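Local coordinates for peroxisomal fatty acid beta-oxidation multifunctional protein MFP2 (Arabidopsis thaliana, PDB 2WTB) that carries out enoyl-CoA hydration and 3-hydroxyacyl-CoA dehydrogenation in the peroxisomal beta-oxidation of fatty acids during seed germination, at residues R500-Y505 with M630-V635; P634-A639 with G669-W674. All coordinates share one frame; numbering follows the deposited sequence.

In the fold
Helix 624-644 is the element common to both contacts. In contact 1 its residues 630-635 meet helix 498-514, and one turn further on, in contact 2, residues 634-639 receive the start of helix 671-678; P634 and V635 belong to both. Along the chain the order is 500-505, then the shared helix, then 669-674, and the two centres lie about 8 Å apart. The outer helices also meet directly, M501 CE lying 3.3 Å from I671 CG2. Three helices therefore close on one buried core in the all-helical C-terminal region, away from the predicted active-site glutamates E119 and E139 of the N-terminal region, and residues far apart in sequence are brought into one compact unit.

Contact 1: residues R500-Y505 with M630-V635; sequences RMFFPY and MTFFPV
V635 wedges its isopropyl group into the bend of helix 498-514. With CG1 anti to the backbone N (chi1 169°), that methyl lies 3.4 Å from M501 O and over one face of the F502 ring, while CG2 reaches Y505 CB at 3.9 Å. Y505, its CG also anti to the backbone N, brings CD1 and CE1 up to the other helix: CD1 touches T631 CG2 at 3.4 Å, and CE1 meets F632 CZ at 3.5 Å. The Y505 and F632 side chains run alongside each other, Y505 CD1 over the rim of one F632 face, with the ring planes inclined by 53°. P504 CB meets P634 CB at 4.1 Å. Both helices kink at these prolines, which lack an N-H for the preceding turn. In the next shell, T631 turns its OG1 back to I627 O, leaving the methyl for Y505; F529 and W674 pack on F632, and R500 forms salt bridges with E638, on the same helix pair, and E645. The segment axes cross at 151°, 7.8 Å apart, a near-antiparallel pair whose side chains meet through apolar groups, with F-F-P in each segment, as suits the all-helical C-terminal region of a 3-hydroxyacyl-CoA dehydrogenase.

Contact 2: residues P634-A639 with G669-W674; sequences PVVNEA and GGIMFW
I671 opens helix 671-678 and turns its CB toward helix 624-644, its side chain crossing those of V635 and V636 obliquely; this is a case of helix-to-helix packing in an all-helical domain, with the first turn of one helix set against the middle of another. At CB the chain divides. The CG2 branch turns to A639, whose CB is 3.9 Å away. The other branch passes V635, CG1 to CG1 at 3.7 Å, and ends in CD1, which settles between two neighbouring valines: V635 CG1 at 3.6 Å and V636 CG2 at 3.3 Å, the latter a tight fit. The chi1 of -135° lies away from a staggered value, so the side chain seems to accept some torsional strain to reach all three. An alanine here would probably loosen the junction of the two helices, because CG2, CG1 and CD1 make all of these contacts and none would remain to meet A639, V635 and V636.

The neighbours of I671 extend the interface to either side. M672, its CG anti to the carbonyl carbon, bends at chi2 and chi3, which brings SD to A639 CB at 3.7 Å, and L654 of helix 651-662 packs on both residues. W674, with CG anti to the backbone N, swings its indole round so that CZ3 approaches V636, and F529 meets the indole edge-to-face. What sets I671 in place is the helix start: G670 is the N-cap residue, with backbone angles that call for glycine, and D655 OD1 accepts the N-H groups of both M672 and F673, a carboxylate that probably also suits the positive end of the helix dipole. The first turn closes with W674 N donating to G670 O at 2.7 Å.

Contact 1: residues R500-Y505 with M630-V635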
ATOM      1  N   ARG A 500      -9.365   9.115  15.503  1.00 75.86           N
ATOM      2  CA  ARG A 500     -10.648   8.884  16.159  1.00 77.51           C
ATOM      3  C   ARG A 500     -11.012   7.405  16.127  1.00 69.93           C
ATOM      4  O   ARG A 500     -11.651   6.887  17.039  1.00 69.12           O
ATOM      5  CB  ARG A 500     -11.756   9.699  15.492  1.00 70.48           C
ATOM      6  CG  ARG A 500     -13.130   9.416  16.072  1.00 74.13           C
ATOM      7  CD  ARG A 500     -14.233  10.078  15.272  1.00 78.21           C
ATOM      8  NE  ARG A 500     -15.552   9.683  15.758  1.00 75.24           N
ATOM      9  CZ  ARG A 500     -16.696  10.042  15.188  1.00 68.82           C
ATOM     10  NH1 ARG A 500     -16.688  10.810  14.107  1.00 65.49           N
ATOM     11  NH2 ARG A 500     -17.849   9.633  15.699  1.00 60.94           N
ATOM     12  N   MET A 501     -10.594   6.735  15.063  1.00 70.12           N
ATOM     13  CA  MET A 501     -10.904   5.332  14.849  1.00 69.16           C
ATOM     14  C   MET A 501     -10.241   4.455  15.905  1.00 77.96           C
ATOM     15  O   MET A 501     -10.862   3.543  16.454  1.00 76.20           O
ATOM     16  CB  MET A 501     -10.407   4.919  13.468  1.00 68.96           C
ATOM     17  CG  MET A 501     -11.273   3.917  12.745  1.00 70.13           C
ATOM     18  SD  MET A 501     -10.607   3.605  11.102  1.00 80.75           S
ATOM     19  CE  MET A 501     -11.973   2.732  10.352  1.00193.38           C
ATOM     20  N   PHE A 502      -8.974   4.743  16.189  1.00 79.02           N
ATOM     21  CA  PHE A 502      -8.166   3.888  17.052  1.00 79.83           C
ATOM     22  C   PHE A 502      -7.986   4.413  18.473  1.00 81.46           C
ATOM     23  O   PHE A 502      -7.175   3.882  19.233  1.00 83.27           O
ATOM     24  CB  PHE A 502      -6.795   3.637  16.416  1.00 70.33           C
ATOM     25  CG  PHE A 502      -6.810   2.587  15.346  1.00 68.24           C
ATOM     26  CD1 PHE A 502      -6.623   1.254  15.666  1.00 80.76           C
ATOM     27  CD2 PHE A 502      -7.020   2.928  14.023  1.00 62.07           C
ATOM     28  CE1 PHE A 502      -6.639   0.282  14.685  1.00 79.46           C
ATOM     29  CE2 PHE A 502      -7.036   1.960  13.039  1.00 64.32           C
ATOM     30  CZ  PHE A 502      -6.845   0.636  13.370  1.00 66.84           C
ATOM     31  N   PHE A 503      -8.735   5.446  18.844  1.00 71.07           N
ATOM     32  CA  PHE A 503      -8.622   5.967  20.201  1.00 74.56           C
ATOM     33  C   PHE A 503      -9.148   4.982  21.255  1.00 74.12           C
ATOM     34  O   PHE A 503      -8.598   4.910  22.354  1.00 68.77           O
ATOM     35  CB  PHE A 503      -9.248   7.365  20.343  1.00 71.75           C
ATOM     36  CG  PHE A 503     -10.697   7.361  20.747  1.00 75.85           C
ATOM     37  CD1 PHE A 503     -11.071   7.034  22.042  1.00 81.60           C
ATOM     38  CD2 PHE A 503     -11.682   7.719  19.842  1.00 73.58           C
ATOM     39  CE1 PHE A 503     -12.402   7.037  22.416  1.00 85.93           C
ATOM     40  CE2 PHE A 503     -13.015   7.727  20.209  1.00 73.49           C
ATOM     41  CZ  PHE A 503     -13.375   7.388  21.499  1.00 83.90           C
ATOM     42  N   PRO A 504     -10.207   4.218  20.924  1.00 76.16           N
ATOM     43  CA  PRO A 504     -10.708   3.196  21.853  1.00 81.97           C
ATOM     44  C   PRO A 504      -9.712   2.051  22.033  1.00 77.10           C
ATOM     45  O   PRO A 504      -9.642   1.447  23.103  1.00 77.34           O
ATOM     46  CB  PRO A 504     -11.975   2.680  21.159  1.00 74.06           C
ATOM     47  CG  PRO A 504     -12.358   3.752  20.200  1.00 73.83           C
ATOM     48  CD  PRO A 504     -11.065   4.334  19.732  1.00 69.56           C
ATOM     49  N   TYR A 505      -8.963   1.762  20.975  1.00 75.77           N
ATOM     50  CA  TYR A 505      -7.926   0.737  20.969  1.00 58.11           C
ATOM     51  C   TYR A 505      -7.091   0.749  22.245  1.00 76.97           C
ATOM     52  O   TYR A 505      -7.094  -0.217  23.010  1.00 82.29           O
ATOM     53  CB  TYR A 505      -7.032   0.971  19.754  1.00 77.81           C
ATOM     54  CG  TYR A 505      -5.914  -0.018  19.531  1.00 75.46           C
ATOM     55  CD1 TYR A 505      -6.178  -1.355  19.264  1.00 74.96           C
ATOM     56  CD2 TYR A 505      -4.591   0.401  19.531  1.00 75.79           C
ATOM     57  CE1 TYR A 505      -5.150  -2.251  19.035  1.00 76.95           C
ATOM     58  CE2 TYR A 505      -3.559  -0.484  19.302  1.00 76.13           C
ATOM     59  CZ  TYR A 505      -3.842  -1.807  19.054  1.00 76.38           C
ATOM     60  OH  TYR A 505      -2.808  -2.684  18.825  1.00 75.09           O
ATOM     61  N   MET A 630     -11.985  -7.761  22.389  1.00 78.98           N
ATOM     62  CA  MET A 630     -12.362  -6.680  23.294  1.00 72.96           C
ATOM     63  C   MET A 630     -11.596  -5.396  22.988  1.00 70.16           C
ATOM     64  O   MET A 630     -11.954  -4.316  23.459  1.00 72.22           O
ATOM     65  CB  MET A 630     -12.141  -7.087  24.755  1.00 71.87           C
ATOM     66  CG  MET A 630     -12.982  -8.269  25.210  1.00 80.86           C
ATOM     67  SD  MET A 630     -12.980  -8.487  27.002  1.00 88.63           S
ATOM     68  CE  MET A 630     -13.942  -7.067  27.513  1.00 69.81           C
ATOM     69  N   THR A 631     -10.542  -5.517  22.190  1.00 72.68           N
ATOM     70  CA  THR A 631      -9.701  -4.376  21.866  1.00 77.78           C
ATOM     71  C   THR A 631     -10.037  -3.801  20.491  1.00 77.82           C
ATOM     72  O   THR A 631      -9.792  -2.625  20.226  1.00 79.86           O
ATOM     73  CB  THR A 631      -8.204  -4.759  21.923  1.00 89.71           C
ATOM     74  OG1 THR A 631      -7.866  -5.155  23.257  1.00 94.89           O
ATOM     75  CG2 THR A 631      -7.328  -3.588  21.519  1.00 94.46           C
ATOM     76  N   PHE A 632     -10.612  -4.630  19.626  1.00 79.46           N
ATOM     77  CA  PHE A 632     -10.852  -4.231  18.241  1.00 76.55           C
ATOM     78  C   PHE A 632     -12.318  -3.988  17.898  1.00 79.79           C
ATOM     79  O   PHE A 632     -12.631  -3.164  17.040  1.00 86.43           O
ATOM     80  CB  PHE A 632     -10.244  -5.250  17.278  1.00 65.33           C
ATOM     81  CG  PHE A 632      -8.781  -5.051  17.047  1.00 63.45           C
ATOM     82  CD1 PHE A 632      -8.334  -4.079  16.171  1.00 62.46           C
ATOM     83  CD2 PHE A 632      -7.850  -5.822  17.713  1.00 63.91           C
ATOM     84  CE1 PHE A 632      -6.985  -3.889  15.961  1.00 71.79           C
ATOM     85  CE2 PHE A 632      -6.496  -5.637  17.502  1.00 69.14           C
ATOM     86  CZ  PHE A 632      -6.063  -4.671  16.629  1.00 65.06           C
ATOM     87  N   PHE A 633     -13.215  -4.708  18.562  1.00 76.50           N
ATOM     88  CA  PHE A 633     -14.642  -4.521  18.333  1.00 80.59           C
ATOM     89  C   PHE A 633     -15.099  -3.104  18.686  1.00 83.13           C
ATOM     90  O   PHE A 633     -15.938  -2.533  17.989  1.00 84.81           O
ATOM     91  CB  PHE A 633     -15.458  -5.576  19.083  1.00 90.39           C
ATOM     92  CG  PHE A 633     -15.525  -6.902  18.376  1.00 98.60           C
ATOM     93  CD1 PHE A 633     -14.494  -7.311  17.546  1.00 92.22           C
ATOM     94  CD2 PHE A 633     -16.610  -7.744  18.552  1.00106.68           C
ATOM     95  CE1 PHE A 633     -14.549  -8.528  16.896  1.00 91.57           C
ATOM     96  CE2 PHE A 633     -16.670  -8.965  17.906  1.00102.61           C
ATOM     97  CZ  PHE A 633     -15.639  -9.357  17.078  1.00 95.79           C
ATOM     98  N   PRO A 634     -14.552  -2.530  19.770  1.00 83.96           N
ATOM     99  CA  PRO A 634     -14.835  -1.120  20.058  1.00 79.01           C
ATOM    100  C   PRO A 634     -14.315  -0.198  18.955  1.00 78.16           C
ATOM    101  O   PRO A 634     -14.884   0.871  18.735  1.00 78.20           O
ATOM    102  CB  PRO A 634     -14.077  -0.872  21.365  1.00 75.99           C
ATOM    103  CG  PRO A 634     -14.007  -2.210  22.010  1.00 74.49           C
ATOM    104  CD  PRO A 634     -13.832  -3.180  20.879  1.00 80.06           C
ATOM    105  N   VAL A 635     -13.249  -0.608  18.273  1.00 75.16           N
ATOM    106  CA  VAL A 635     -12.745   0.151  17.130  1.00 73.35           C
ATOM    107  C   VAL A 635     -13.707   0.034  15.948  1.00 75.54           C
ATOM    108  O   VAL A 635     -13.981   1.019  15.263  1.00 77.96           O
ATOM    109  CB  VAL A 635     -11.335  -0.303  16.702  1.00 62.59           C
ATOM    110  CG1 VAL A 635     -10.969   0.306  15.366  1.00 53.13           C
ATOM    111  CG2 VAL A 635     -10.309   0.078  17.757  1.00 65.13           C
TER

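Contact 2: residues P634-A639 with G669-W674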
ATOM      1  N   PRO A 634     -14.552  -2.530  19.770  1.00 83.96           N
ATOM      2  CA  PRO A 634     -14.835  -1.120  20.058  1.00 79.01           C
ATOM      3  C   PRO A 634     -14.315  -0.198  18.955  1.00 78.16           C
ATOM      4  O   PRO A 634     -14.884   0.871  18.735  1.00 78.20           O
ATOM      5  CB  PRO A 634     -14.077  -0.872  21.365  1.00 75.99           C
ATOM      6  CG  PRO A 634     -14.007  -2.210  22.010  1.00 74.49           C
ATOM      7  CD  PRO A 634     -13.832  -3.180  20.879  1.00 80.06           C
ATOM      8  N   VAL A 635     -13.249  -0.608  18.273  1.00 75.16           N
ATOM      9  CA  VAL A 635     -12.745   0.151  17.130  1.00 73.35           C
ATOM     10  C   VAL A 635     -13.707   0.034  15.948  1.00 75.54           C
ATOM     11  O   VAL A 635     -13.981   1.019  15.263  1.00 77.96           O
ATOM     12  CB  VAL A 635     -11.335  -0.303  16.702  1.00 62.59           C
ATOM     13  CG1 VAL A 635     -10.969   0.306  15.366  1.00 53.13           C
ATOM     14  CG2 VAL A 635     -10.309   0.078  17.757  1.00 65.13           C
ATOM     15  N   VAL A 636     -14.214  -1.173  15.712  1.00 74.53           N
ATOM     16  CA  VAL A 636     -15.242  -1.376  14.698  1.00 75.14           C
ATOM     17  C   VAL A 636     -16.421  -0.471  15.016  1.00 70.16           C
ATOM     18  O   VAL A 636     -16.946   0.226  14.147  1.00 69.75           O
ATOM     19  CB  VAL A 636     -15.745  -2.829  14.669  1.00 71.51           C
ATOM     20  CG1 VAL A 636     -16.945  -2.957  13.736  1.00 55.91           C
ATOM     21  CG2 VAL A 636     -14.634  -3.776  14.252  1.00 65.78           C
ATOM     22  N   ASN A 637     -16.826  -0.489  16.281  1.00 58.72           N
ATOM     23  CA  ASN A 637     -17.930   0.331  16.755  1.00 69.68           C
ATOM     24  C   ASN A 637     -17.731   1.799  16.386  1.00 73.42           C
ATOM     25  O   ASN A 637     -18.665   2.474  15.952  1.00 78.50           O
ATOM     26  CB  ASN A 637     -18.073   0.183  18.271  1.00 55.23           C
ATOM     27  CG  ASN A 637     -19.415   0.655  18.779  1.00 66.55           C
ATOM     28  OD1 ASN A 637     -20.366   0.804  18.012  1.00 66.77           O
ATOM     29  ND2 ASN A 637     -19.503   0.886  20.083  1.00 70.09           N
ATOM     30  N   GLU A 638     -16.505   2.282  16.554  1.00 64.67           N
ATOM     31  CA  GLU A 638     -16.188   3.679  16.297  1.00 59.82           C
ATOM     32  C   GLU A 638     -16.109   3.944  14.799  1.00 64.37           C
ATOM     33  O   GLU A 638     -16.533   4.997  14.321  1.00 67.07           O
ATOM     34  CB  GLU A 638     -14.873   4.062  16.976  1.00 59.80           C
ATOM     35  CG  GLU A 638     -14.608   5.555  17.016  1.00 66.55           C
ATOM     36  CD  GLU A 638     -15.664   6.314  17.797  1.00 71.51           C
ATOM     37  OE1 GLU A 638     -16.138   5.791  18.828  1.00 76.49           O
ATOM     38  OE2 GLU A 638     -16.016   7.439  17.384  1.00 73.28           O
ATOM     39  N   ALA A 639     -15.564   2.979  14.065  1.00 59.96           N
ATOM     40  CA  ALA A 639     -15.490   3.071  12.615  1.00 48.45           C
ATOM     41  C   ALA A 639     -16.885   3.233  12.026  1.00 65.66           C
ATOM     42  O   ALA A 639     -17.072   3.933  11.032  1.00 80.35           O
ATOM     43  CB  ALA A 639     -14.813   1.840  12.040  1.00 47.85           C
ATOM     44  N   GLY A 669      -8.098  -7.414   5.132  1.00 83.76           N
ATOM     45  CA  GLY A 669      -8.938  -6.525   4.346  1.00 81.09           C
ATOM     46  C   GLY A 669      -9.092  -5.108   4.867  1.00 74.24           C
ATOM     47  O   GLY A 669      -9.279  -4.172   4.089  1.00 67.68           O
ATOM     48  N   GLY A 670      -9.018  -4.945   6.184  1.00 63.81           N
ATOM     49  CA  GLY A 670      -9.218  -3.648   6.802  1.00 64.62           C
ATOM     50  C   GLY A 670     -10.218  -3.741   7.936  1.00 64.94           C
ATOM     51  O   GLY A 670     -10.963  -4.713   8.029  1.00 58.79           O
ATOM     52  N   ILE A 671     -10.245  -2.726   8.792  1.00 71.69           N
ATOM     53  CA  ILE A 671     -11.074  -2.757   9.993  1.00 66.20           C
ATOM     54  C   ILE A 671     -12.542  -3.062   9.679  1.00 61.24           C
ATOM     55  O   ILE A 671     -13.212  -3.753  10.442  1.00 64.49           O
ATOM     56  CB  ILE A 671     -10.970  -1.436  10.786  1.00 77.05           C
ATOM     57  CG1 ILE A 671     -10.804  -1.708  12.282  1.00 90.87           C
ATOM     58  CG2 ILE A 671     -12.177  -0.551  10.522  1.00 84.95           C
ATOM     59  CD1 ILE A 671     -12.072  -2.151  12.964  1.00 96.20           C
ATOM     60  N   MET A 672     -13.035  -2.556   8.552  1.00 63.63           N
ATOM     61  CA  MET A 672     -14.434  -2.757   8.184  1.00 68.62           C
ATOM     62  C   MET A 672     -14.636  -4.063   7.424  1.00 71.17           C
ATOM     63  O   MET A 672     -15.579  -4.805   7.695  1.00 73.23           O
ATOM     64  CB  MET A 672     -14.963  -1.575   7.367  1.00 72.39           C
ATOM     65  CG  MET A 672     -15.013  -0.261   8.132  1.00 74.02           C
ATOM     66  SD  MET A 672     -16.291  -0.211   9.405  1.00 68.21           S
ATOM     67  CE  MET A 672     -17.771  -0.252   8.397  1.00 71.47           C
ATOM     68  N   PHE A 673     -13.749  -4.343   6.476  1.00 55.22           N
ATOM     69  CA  PHE A 673     -13.793  -5.606   5.745  1.00 61.15           C
ATOM     70  C   PHE A 673     -13.691  -6.787   6.709  1.00 72.91           C
ATOM     71  O   PHE A 673     -14.323  -7.825   6.505  1.00 81.99           O
ATOM     72  CB  PHE A 673     -12.666  -5.669   4.712  1.00 57.52           C
ATOM     73  CG  PHE A 673     -12.655  -6.934   3.900  1.00 66.90           C
ATOM     74  CD1 PHE A 673     -13.234  -6.972   2.644  1.00 65.93           C
ATOM     75  CD2 PHE A 673     -12.059  -8.087   4.391  1.00 70.25           C
ATOM     76  CE1 PHE A 673     -13.220  -8.134   1.892  1.00 70.54           C
ATOM     77  CE2 PHE A 673     -12.047  -9.252   3.644  1.00 72.62           C
ATOM     78  CZ  PHE A 673     -12.625  -9.275   2.394  1.00 64.74           C
ATOM     79  N   TRP A 674     -12.893  -6.616   7.759  1.00 72.96           N
ATOM     80  CA  TRP A 674     -12.697  -7.653   8.765  1.00 67.75           C
ATOM     81  C   TRP A 674     -13.946  -7.805   9.622  1.00 71.24           C
ATOM     82  O   TRP A 674     -14.359  -8.919   9.940  1.00 63.87           O
ATOM     83  CB  TRP A 674     -11.484  -7.319   9.639  1.00 62.73           C
ATOM     84  CG  TRP A 674     -11.256  -8.270  10.776  1.00 73.76           C
ATOM     85  CD1 TRP A 674     -10.795  -9.552  10.692  1.00 71.81           C
ATOM     86  CD2 TRP A 674     -11.459  -8.010  12.172  1.00 68.05           C
ATOM     87  NE1 TRP A 674     -10.709 -10.107  11.944  1.00 66.18           N
ATOM     88  CE2 TRP A 674     -11.110  -9.182  12.871  1.00 64.52           C
ATOM     89  CE3 TRP A 674     -11.908  -6.901  12.897  1.00 66.88           C
ATOM     90  CZ2 TRP A 674     -11.193  -9.278  14.260  1.00 68.84           C
ATOM     91  CZ3 TRP A 674     -11.991  -6.998  14.277  1.00 76.00           C
ATOM     92  CH2 TRP A 674     -11.635  -8.179  14.944  1.00 74.89           C
TER